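Local coordinates for amine oxidase domain-containing protein (Pyrococcus furiosus, PDB 3NRN) that binds AMP and probably acts as a flavin-dependent oxidoreductase of the amine oxidase family, though its substrate is not known, at residues 85-90 against 141-146; 131-136 against 167-172. All blocks are in the same frame, centred on the assembly; numbering follows the deposited sequence.

Interaction 1 of 2, residues 85-90 against 141-146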
ATOM      1  N   GLY A  85       7.892 -15.002   5.871  1.00 35.83           N
ATOM      2  CA  GLY A  85       7.063 -15.469   4.778  1.00 41.20           C
ATOM      3  C   GLY A  85       7.263 -16.939   4.465  1.00 39.42           C
ATOM      4  O   GLY A  85       8.231 -17.551   4.913  1.00 35.51           O
ATOM      5  N   LYS A  86       6.340 -17.497   3.686  1.00 33.36           N
ATOM      6  CA  LYS A  86       6.396 -18.899   3.290  1.00 36.69           C
ATOM      7  C   LYS A  86       6.085 -19.052   1.801  1.00 37.58           C
ATOM      8  O   LYS A  86       5.650 -18.100   1.142  1.00 33.60           O
ATOM      9  CB  LYS A  86       5.403 -19.714   4.119  1.00 37.02           C
ATOM     10  CG  LYS A  86       5.722 -19.724   5.600  1.00 36.47           C
ATOM     11  CD  LYS A  86       4.782 -20.635   6.361  1.00 43.29           C
ATOM     12  CE  LYS A  86       5.249 -20.802   7.798  1.00 37.84           C
ATOM     13  NZ  LYS A  86       4.399 -21.759   8.554  1.00 44.42           N
ATOM     14  N   ILE A  87       6.295 -20.257   1.279  1.00 32.04           N
ATOM     15  CA  ILE A  87       6.069 -20.525  -0.137  1.00 34.39           C
ATOM     16  C   ILE A  87       5.290 -21.815  -0.417  1.00 38.40           C
ATOM     17  O   ILE A  87       5.489 -22.827   0.250  1.00 35.53           O
ATOM     18  CB  ILE A  87       7.423 -20.587  -0.880  1.00 32.72           C
ATOM     19  CG1 ILE A  87       8.187 -19.278  -0.652  1.00 30.44           C
ATOM     20  CG2 ILE A  87       7.200 -20.829  -2.371  1.00 31.02           C
ATOM     21  CD1 ILE A  87       9.534 -19.210  -1.338  1.00 31.98           C
ATOM     22  N   LEU A  88       4.400 -21.760  -1.407  1.00 41.35           N
ATOM     23  CA  LEU A  88       3.598 -22.913  -1.816  1.00 35.76           C
ATOM     24  C   LEU A  88       4.156 -23.397  -3.142  1.00 38.74           C
ATOM     25  O   LEU A  88       4.008 -22.727  -4.161  1.00 36.85           O
ATOM     26  CB  LEU A  88       2.127 -22.523  -2.006  1.00 37.71           C
ATOM     27  CG  LEU A  88       1.231 -23.580  -2.676  1.00 41.68           C
ATOM     28  CD1 LEU A  88       1.261 -24.869  -1.868  1.00 34.31           C
ATOM     29  CD2 LEU A  88      -0.202 -23.063  -2.794  1.00 34.12           C
ATOM     30  N   TRP A  89       4.793 -24.562  -3.131  1.00 36.51           N
ATOM     31  CA  TRP A  89       5.388 -25.110  -4.342  1.00 39.16           C
ATOM     32  C   TRP A  89       5.290 -26.629  -4.361  1.00 40.47           C
ATOM     33  O   TRP A  89       5.563 -27.290  -3.361  1.00 37.59           O
ATOM     34  CB  TRP A  89       6.851 -24.670  -4.427  1.00 44.37           C
ATOM     35  CG  TRP A  89       7.593 -25.153  -5.632  1.00 45.92           C
ATOM     36  CD1 TRP A  89       8.527 -26.148  -5.673  1.00 41.25           C
ATOM     37  CD2 TRP A  89       7.503 -24.631  -6.964  1.00 47.71           C
ATOM     38  NE1 TRP A  89       9.028 -26.275  -6.946  1.00 47.32           N
ATOM     39  CE2 TRP A  89       8.417 -25.358  -7.759  1.00 44.08           C
ATOM     40  CE3 TRP A  89       6.738 -23.621  -7.563  1.00 47.69           C
ATOM     41  CZ2 TRP A  89       8.593 -25.105  -9.125  1.00 44.58           C
ATOM     42  CZ3 TRP A  89       6.909 -23.368  -8.926  1.00 53.07           C
ATOM     43  CH2 TRP A  89       7.832 -24.110  -9.690  1.00 53.71           C
ATOM     44  N   GLU A  90       4.889 -27.166  -5.509  1.00 40.90           N
ATOM     45  CA  GLU A  90       4.734 -28.606  -5.696  1.00 45.57           C
ATOM     46  C   GLU A  90       3.954 -29.271  -4.564  1.00 45.61           C
ATOM     47  O   GLU A  90       4.355 -30.311  -4.041  1.00 48.21           O
ATOM     48  CB  GLU A  90       6.107 -29.267  -5.861  1.00 39.25           C
ATOM     49  CG  GLU A  90       6.892 -28.728  -7.053  1.00 37.85           C
ATOM     50  CD  GLU A  90       8.236 -29.409  -7.240  1.00 46.07           C
ATOM     51  OE1 GLU A  90       8.944 -29.640  -6.234  1.00 46.81           O
ATOM     52  OE2 GLU A  90       8.590 -29.701  -8.403  1.00 41.50           O
ATOM     53  N   ASN A 141      16.877 -19.918 -12.809  1.00 49.71           N
ATOM     54  CA  ASN A 141      16.296 -20.960 -11.970  1.00 49.17           C
ATOM     55  C   ASN A 141      14.771 -20.874 -12.009  1.00 50.88           C
ATOM     56  O   ASN A 141      14.174 -19.925 -11.502  1.00 44.52           O
ATOM     57  CB  ASN A 141      16.794 -20.827 -10.531  1.00 49.38           C
ATOM     58  CG  ASN A 141      16.404 -22.010  -9.673  1.00 52.62           C
ATOM     59  OD1 ASN A 141      15.222 -22.320  -9.528  1.00 58.31           O
ATOM     60  ND2 ASN A 141      17.399 -22.684  -9.101  1.00 44.08           N
ATOM     61  N   GLU A 142      14.154 -21.883 -12.616  1.00 50.25           N
ATOM     62  CA  GLU A 142      12.706 -21.959 -12.773  1.00 49.13           C
ATOM     63  C   GLU A 142      11.908 -21.720 -11.489  1.00 52.19           C
ATOM     64  O   GLU A 142      10.771 -21.241 -11.535  1.00 55.18           O
ATOM     65  CB  GLU A 142      12.344 -23.319 -13.383  1.00 45.80           C
ATOM     66  CG  GLU A 142      10.879 -23.500 -13.736  1.00 45.43           C
ATOM     67  CD  GLU A 142      10.655 -24.604 -14.768  1.00 57.47           C
ATOM     68  OE1 GLU A 142       9.483 -24.962 -15.010  1.00 48.78           O
ATOM     69  OE2 GLU A 142      11.645 -25.108 -15.345  1.00 46.43           O
ATOM     70  N   PHE A 143      12.496 -22.051 -10.346  1.00 47.97           N
ATOM     71  CA  PHE A 143      11.816 -21.859  -9.068  1.00 43.26           C
ATOM     72  C   PHE A 143      11.897 -20.410  -8.596  1.00 43.45           C
ATOM     73  O   PHE A 143      10.888 -19.804  -8.228  1.00 43.20           O
ATOM     74  CB  PHE A 143      12.429 -22.754  -7.995  1.00 40.35           C
ATOM     75  CG  PHE A 143      11.937 -22.453  -6.608  1.00 40.54           C
ATOM     76  CD1 PHE A 143      10.661 -22.838  -6.208  1.00 41.08           C
ATOM     77  CD2 PHE A 143      12.739 -21.756  -5.709  1.00 32.90           C
ATOM     78  CE1 PHE A 143      10.187 -22.536  -4.930  1.00 45.35           C
ATOM     79  CE2 PHE A 143      12.277 -21.447  -4.424  1.00 40.35           C
ATOM     80  CZ  PHE A 143      10.999 -21.839  -4.035  1.00 46.64           C
ATOM     81  N   LEU A 144      13.111 -19.869  -8.606  1.00 36.47           N
ATOM     82  CA  LEU A 144      13.364 -18.510  -8.162  1.00 38.64           C
ATOM     83  C   LEU A 144      12.602 -17.462  -8.966  1.00 37.82           C
ATOM     84  O   LEU A 144      11.989 -16.560  -8.395  1.00 35.65           O
ATOM     85  CB  LEU A 144      14.864 -18.212  -8.221  1.00 40.94           C
ATOM     86  CG  LEU A 144      15.298 -16.813  -7.769  1.00 34.87           C
ATOM     87  CD1 LEU A 144      14.953 -16.607  -6.308  1.00 38.92           C
ATOM     88  CD2 LEU A 144      16.784 -16.652  -7.984  1.00 39.02           C
ATOM     89  N   LEU A 145      12.647 -17.580 -10.288  1.00 31.76           N
ATOM     90  CA  LEU A 145      11.964 -16.631 -11.160  1.00 38.11           C
ATOM     91  C   LEU A 145      10.456 -16.676 -10.946  1.00 36.43           C
ATOM     92  O   LEU A 145       9.762 -15.668 -11.108  1.00 30.28           O
ATOM     93  CB  LEU A 145      12.305 -16.935 -12.618  1.00 39.60           C
ATOM     94  CG  LEU A 145      13.773 -16.664 -12.950  1.00 47.17           C
ATOM     95  CD1 LEU A 145      14.148 -17.307 -14.278  1.00 54.61           C
ATOM     96  CD2 LEU A 145      14.002 -15.157 -12.979  1.00 53.46           C
ATOM     97  N   SER A 146       9.962 -17.849 -10.568  1.00 31.63           N
ATOM     98  CA  SER A 146       8.545 -18.048 -10.323  1.00 31.94           C
ATOM     99  C   SER A 146       8.140 -17.375  -9.011  1.00 32.22           C
ATOM    100  O   SER A 146       7.108 -16.711  -8.939  1.00 32.09           O
ATOM    101  CB  SER A 146       8.236 -19.547 -10.270  1.00 38.04           C
ATOM    102  OG  SER A 146       6.841 -19.781 -10.256  1.00 42.04           O
TER
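Phe143 turns its edge into one face of the Trp89 indole, and this T-shaped pair carries most of the contact between strand 86-89 and the start of helix 142-156. The Phe143 ring and the five-membered ring of Trp89 have centroids 4.8 Å apart and planes at 76°. Phe143 CD1 stands over the centre of the indole, 3.7 Å from Trp89 CD2, while the neighbouring CE1 lies 3.8 Å from Trp89 CG. The Trp89 side chain leaves the strand with CG anti to the backbone N (chi1 -180°), which carries the indole out past the incoming Phe143 ring. On the opposite face of the indole, toward its rim, lies CG of the adjoining Glu90. Ile87, two residues back on the same side of the strand, sends CD1 to within 4.0 Å of Phe143 CZ. Ser146, one helical turn after Phe143, brings OG to 3.8 Å from Trp89 CZ3. The helix start that presents Phe143 is capped by Asn141: its OD1 accepts from Phe143 N at 2.9 Å, in the carbonyl plane, and weakly from Leu144 N. Asn141 ND2 in turn donates to Phe102 O, and the Phe102 ring stacks on Phe143 and meets Trp89 edge-to-face, completing a three-ring cluster. Strand 86-89 pairs with strands 92-95 and 286-288 of the mixed sheet, so the cluster fastens a helix to that sheet. With no hydrogen bond joining the two segments, their cohesion rests on dispersion and on the weak electrostatic attraction of aromatic C-H groups for the indole pi face.

Interaction 2 of 2, residues 131-136 against 167-172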
ATOM      1  N   ASP A 131      13.755  -9.299 -14.274  1.00 32.81           N
ATOM      2  CA  ASP A 131      13.877 -10.723 -14.583  1.00 37.80           C
ATOM      3  C   ASP A 131      15.176 -11.002 -15.332  1.00 37.74           C
ATOM      4  O   ASP A 131      15.768 -12.072 -15.202  1.00 39.21           O
ATOM      5  CB  ASP A 131      12.682 -11.192 -15.421  1.00 39.86           C
ATOM      6  CG  ASP A 131      12.666 -10.588 -16.815  1.00 47.19           C
ATOM      7  OD1 ASP A 131      12.777  -9.353 -16.935  1.00 46.18           O
ATOM      8  OD2 ASP A 131      12.537 -11.353 -17.794  1.00 55.65           O
ATOM      9  N   GLU A 132      15.620 -10.023 -16.106  1.00 45.76           N
ATOM     10  CA  GLU A 132      16.841 -10.155 -16.881  1.00 42.05           C
ATOM     11  C   GLU A 132      18.056 -10.124 -15.968  1.00 45.37           C
ATOM     12  O   GLU A 132      18.970 -10.942 -16.106  1.00 42.09           O
ATOM     13  CB  GLU A 132      16.931  -9.018 -17.893  1.00 45.53           C
ATOM     14  CG  GLU A 132      17.839  -9.301 -19.068  1.00 56.76           C
ATOM     15  CD  GLU A 132      17.659  -8.293 -20.185  1.00 61.19           C
ATOM     16  OE1 GLU A 132      18.257  -7.199 -20.111  1.00 54.70           O
ATOM     17  OE2 GLU A 132      16.901  -8.597 -21.132  1.00 64.47           O
ATOM     18  N   TRP A 133      18.057  -9.186 -15.025  1.00 39.51           N
ATOM     19  CA  TRP A 133      19.177  -9.051 -14.107  1.00 37.65           C
ATOM     20  C   TRP A 133      19.275 -10.221 -13.131  1.00 40.80           C
ATOM     21  O   TRP A 133      20.372 -10.595 -12.720  1.00 38.88           O
ATOM     22  CB  TRP A 133      19.105  -7.687 -13.393  1.00 45.03           C
ATOM     23  CG  TRP A 133      18.831  -7.686 -11.921  1.00 47.70           C
ATOM     24  CD1 TRP A 133      17.680  -8.068 -11.292  1.00 58.44           C
ATOM     25  CD2 TRP A 133      19.709  -7.214 -10.894  1.00 50.03           C
ATOM     26  NE1 TRP A 133      17.785  -7.857  -9.937  1.00 48.63           N
ATOM     27  CE2 TRP A 133      19.021  -7.334  -9.665  1.00 47.51           C
ATOM     28  CE3 TRP A 133      21.010  -6.696 -10.893  1.00 41.91           C
ATOM     29  CZ2 TRP A 133      19.592  -6.960  -8.447  1.00 50.19           C
ATOM     30  CZ3 TRP A 133      21.577  -6.324  -9.682  1.00 58.83           C
ATOM     31  CH2 TRP A 133      20.866  -6.456  -8.475  1.00 49.11           C
ATOM     32  N   ILE A 134      18.140 -10.819 -12.778  1.00 37.04           N
ATOM     33  CA  ILE A 134      18.157 -11.965 -11.875  1.00 36.95           C
ATOM     34  C   ILE A 134      18.789 -13.161 -12.603  1.00 39.18           C
ATOM     35  O   ILE A 134      19.608 -13.880 -12.035  1.00 42.65           O
ATOM     36  CB  ILE A 134      16.722 -12.335 -11.397  1.00 32.62           C
ATOM     37  CG1 ILE A 134      16.188 -11.247 -10.457  1.00 36.12           C
ATOM     38  CG2 ILE A 134      16.728 -13.690 -10.682  1.00 36.61           C
ATOM     39  CD1 ILE A 134      17.023 -11.037  -9.202  1.00 25.24           C
ATOM     40  N   LYS A 135      18.415 -13.369 -13.862  1.00 39.94           N
ATOM     41  CA  LYS A 135      18.970 -14.476 -14.634  1.00 47.27           C
ATOM     42  C   LYS A 135      20.493 -14.361 -14.746  1.00 49.79           C
ATOM     43  O   LYS A 135      21.211 -15.353 -14.627  1.00 55.66           O
ATOM     44  CB  LYS A 135      18.358 -14.509 -16.037  1.00 50.05           C
ATOM     45  CG  LYS A 135      16.874 -14.823 -16.070  1.00 43.75           C
ATOM     46  CD  LYS A 135      16.340 -14.732 -17.488  1.00 44.12           C
ATOM     47  CE  LYS A 135      14.852 -15.019 -17.539  1.00 46.15           C
ATOM     48  NZ  LYS A 135      14.302 -14.780 -18.904  1.00 49.55           N
ATOM     49  N   GLU A 136      20.982 -13.145 -14.964  1.00 50.01           N
ATOM     50  CA  GLU A 136      22.414 -12.913 -15.103  1.00 52.42           C
ATOM     51  C   GLU A 136      23.168 -13.031 -13.779  1.00 56.30           C
ATOM     52  O   GLU A 136      24.110 -13.814 -13.660  1.00 60.87           O
ATOM     53  CB  GLU A 136      22.653 -11.530 -15.706  1.00 56.16           C
ATOM     54  CG  GLU A 136      21.901 -11.294 -17.008  1.00 60.29           C
ATOM     55  CD  GLU A 136      22.053  -9.876 -17.531  1.00 63.13           C
ATOM     56  OE1 GLU A 136      21.882  -8.926 -16.735  1.00 63.73           O
ATOM     57  OE2 GLU A 136      22.329  -9.709 -18.740  1.00 55.03           O
ATOM     58  N   GLU A 167      14.662  -0.960  -9.237  1.00 27.76           N
ATOM     59  CA  GLU A 167      13.470  -0.942  -8.399  1.00 25.17           C
ATOM     60  C   GLU A 167      13.403  -2.194  -7.542  1.00 29.16           C
ATOM     61  O   GLU A 167      13.143  -2.110  -6.342  1.00 26.49           O
ATOM     62  CB  GLU A 167      12.209  -0.824  -9.255  1.00 27.09           C
ATOM     63  CG  GLU A 167      10.902  -0.812  -8.468  1.00 29.25           C
ATOM     64  CD  GLU A 167      10.894   0.197  -7.330  1.00 34.93           C
ATOM     65  OE1 GLU A 167      11.473   1.288  -7.490  1.00 38.32           O
ATOM     66  OE2 GLU A 167      10.293  -0.096  -6.274  1.00 35.31           O
ATOM     67  N   LEU A 168      13.646  -3.355  -8.149  1.00 26.27           N
ATOM     68  CA  LEU A 168      13.615  -4.605  -7.392  1.00 27.96           C
ATOM     69  C   LEU A 168      14.700  -4.601  -6.326  1.00 28.49           C
ATOM     70  O   LEU A 168      14.485  -5.060  -5.203  1.00 25.95           O
ATOM     71  CB  LEU A 168      13.829  -5.818  -8.308  1.00 28.48           C
ATOM     72  CG  LEU A 168      13.907  -7.147  -7.544  1.00 25.08           C
ATOM     73  CD1 LEU A 168      12.570  -7.416  -6.881  1.00 27.13           C
ATOM     74  CD2 LEU A 168      14.270  -8.287  -8.483  1.00 25.33           C
ATOM     75  N   ALA A 169      15.872  -4.093  -6.692  1.00 31.87           N
ATOM     76  CA  ALA A 169      16.993  -4.028  -5.764  1.00 30.89           C
ATOM     77  C   ALA A 169      16.615  -3.168  -4.563  1.00 25.60           C
ATOM     78  O   ALA A 169      16.907  -3.519  -3.424  1.00 26.37           O
ATOM     79  CB  ALA A 169      18.224  -3.448  -6.461  1.00 29.33           C
ATOM     80  N   LYS A 170      15.964  -2.040  -4.820  1.00 27.45           N
ATOM     81  CA  LYS A 170      15.564  -1.148  -3.736  1.00 24.24           C
ATOM     82  C   LYS A 170      14.501  -1.777  -2.841  1.00 27.37           C
ATOM     83  O   LYS A 170      14.500  -1.572  -1.625  1.00 27.41           O
ATOM     84  CB  LYS A 170      15.088   0.190  -4.307  1.00 28.09           C
ATOM     85  CG  LYS A 170      16.238   1.024  -4.865  1.00 24.43           C
ATOM     86  CD  LYS A 170      15.740   2.299  -5.500  1.00 33.73           C
ATOM     87  CE  LYS A 170      16.893   3.201  -5.893  1.00 36.15           C
ATOM     88  NZ  LYS A 170      16.409   4.467  -6.521  1.00 36.92           N
ATOM     89  N   GLU A 171      13.600  -2.550  -3.434  1.00 28.94           N
ATOM     90  CA  GLU A 171      12.574  -3.227  -2.649  1.00 26.05           C
ATOM     91  C   GLU A 171      13.242  -4.352  -1.854  1.00 30.25           C
ATOM     92  O   GLU A 171      12.811  -4.700  -0.751  1.00 24.95           O
ATOM     93  CB  GLU A 171      11.479  -3.769  -3.573  1.00 33.90           C
ATOM     94  CG  GLU A 171      10.555  -2.668  -4.080  1.00 25.26           C
ATOM     95  CD  GLU A 171       9.565  -3.142  -5.120  1.00 32.87           C
ATOM     96  OE1 GLU A 171       9.119  -4.305  -5.047  1.00 21.64           O
ATOM     97  OE2 GLU A 171       9.218  -2.338  -6.008  1.00 38.86           O
ATOM     98  N   ILE A 172      14.310  -4.914  -2.414  1.00 22.65           N
ATOM     99  CA  ILE A 172      15.043  -5.963  -1.724  1.00 27.18           C
ATOM    100  C   ILE A 172      15.759  -5.308  -0.541  1.00 22.88           C
ATOM    101  O   ILE A 172      15.811  -5.865   0.542  1.00 29.69           O
ATOM    102  CB  ILE A 172      16.081  -6.650  -2.650  1.00 27.89           C
ATOM    103  CG1 ILE A 172      15.357  -7.527  -3.679  1.00 29.98           C
ATOM    104  CG2 ILE A 172      17.036  -7.498  -1.812  1.00 30.36           C
ATOM    105  CD1 ILE A 172      16.261  -8.110  -4.757  1.00 24.38           C
TER
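A buried, largely apolar helix-helix contact joins helix 130-137 to helix 165-178, in the helical part of the chain well away from the AMP pocket. The axes of the two short segments come within 11.3 Å at 73°, a wide separation, spanned chiefly by Trp133, Ile134 and Leu168. Leu168 does so with a single methyl: CD2 sits at the edge of the Trp133 indole, near its plane, 3.8 Å from NE1. The same methyl packs against Ile134, 4.0 Å from its CD1, so one branch of Leu168 serves two consecutive residues of the other helix. CG of Leu168 is anti to the backbone N (chi1 176°), and from there CD2 reaches across the gap. Between these two helices in sequence comes helix 142-156, and the three together form a helical cluster within the region assigned to the flavin-containing amine oxidoreductase family; Leu148 of helix 142-156 also touches Ile134. Farther along the indole, Trp133 CZ2 comes to 4.3 Å from Ala169 CB. Chi1 of Trp133, 113°, lies off the staggered positions as the indole reaches toward Leu168, and the side chain also touches Leu114 and Pro124. Its NE1 is buried here with no hydrogen-bond partner in the model, facing the methyl of Leu168 instead, probably at some polar cost.

Helix 142-156 ties the two contacts together: its first turn belongs to interaction 1, and it lies in the chain between the two helices of interaction 2. The contact centres are about 16 Å apart, yet their residues touch. Leu145 CD2 is 3.9 Å from Ile134 CG2, and Leu144 CD2 is 4.0 Å from the same methyl. Along the chain the segments alternate, 85-90, 131-136, 141-146, 167-172, and the result is a continuous path of packing from the mixed sheet into the helical cluster. Both contacts lie away from the AMP pocket.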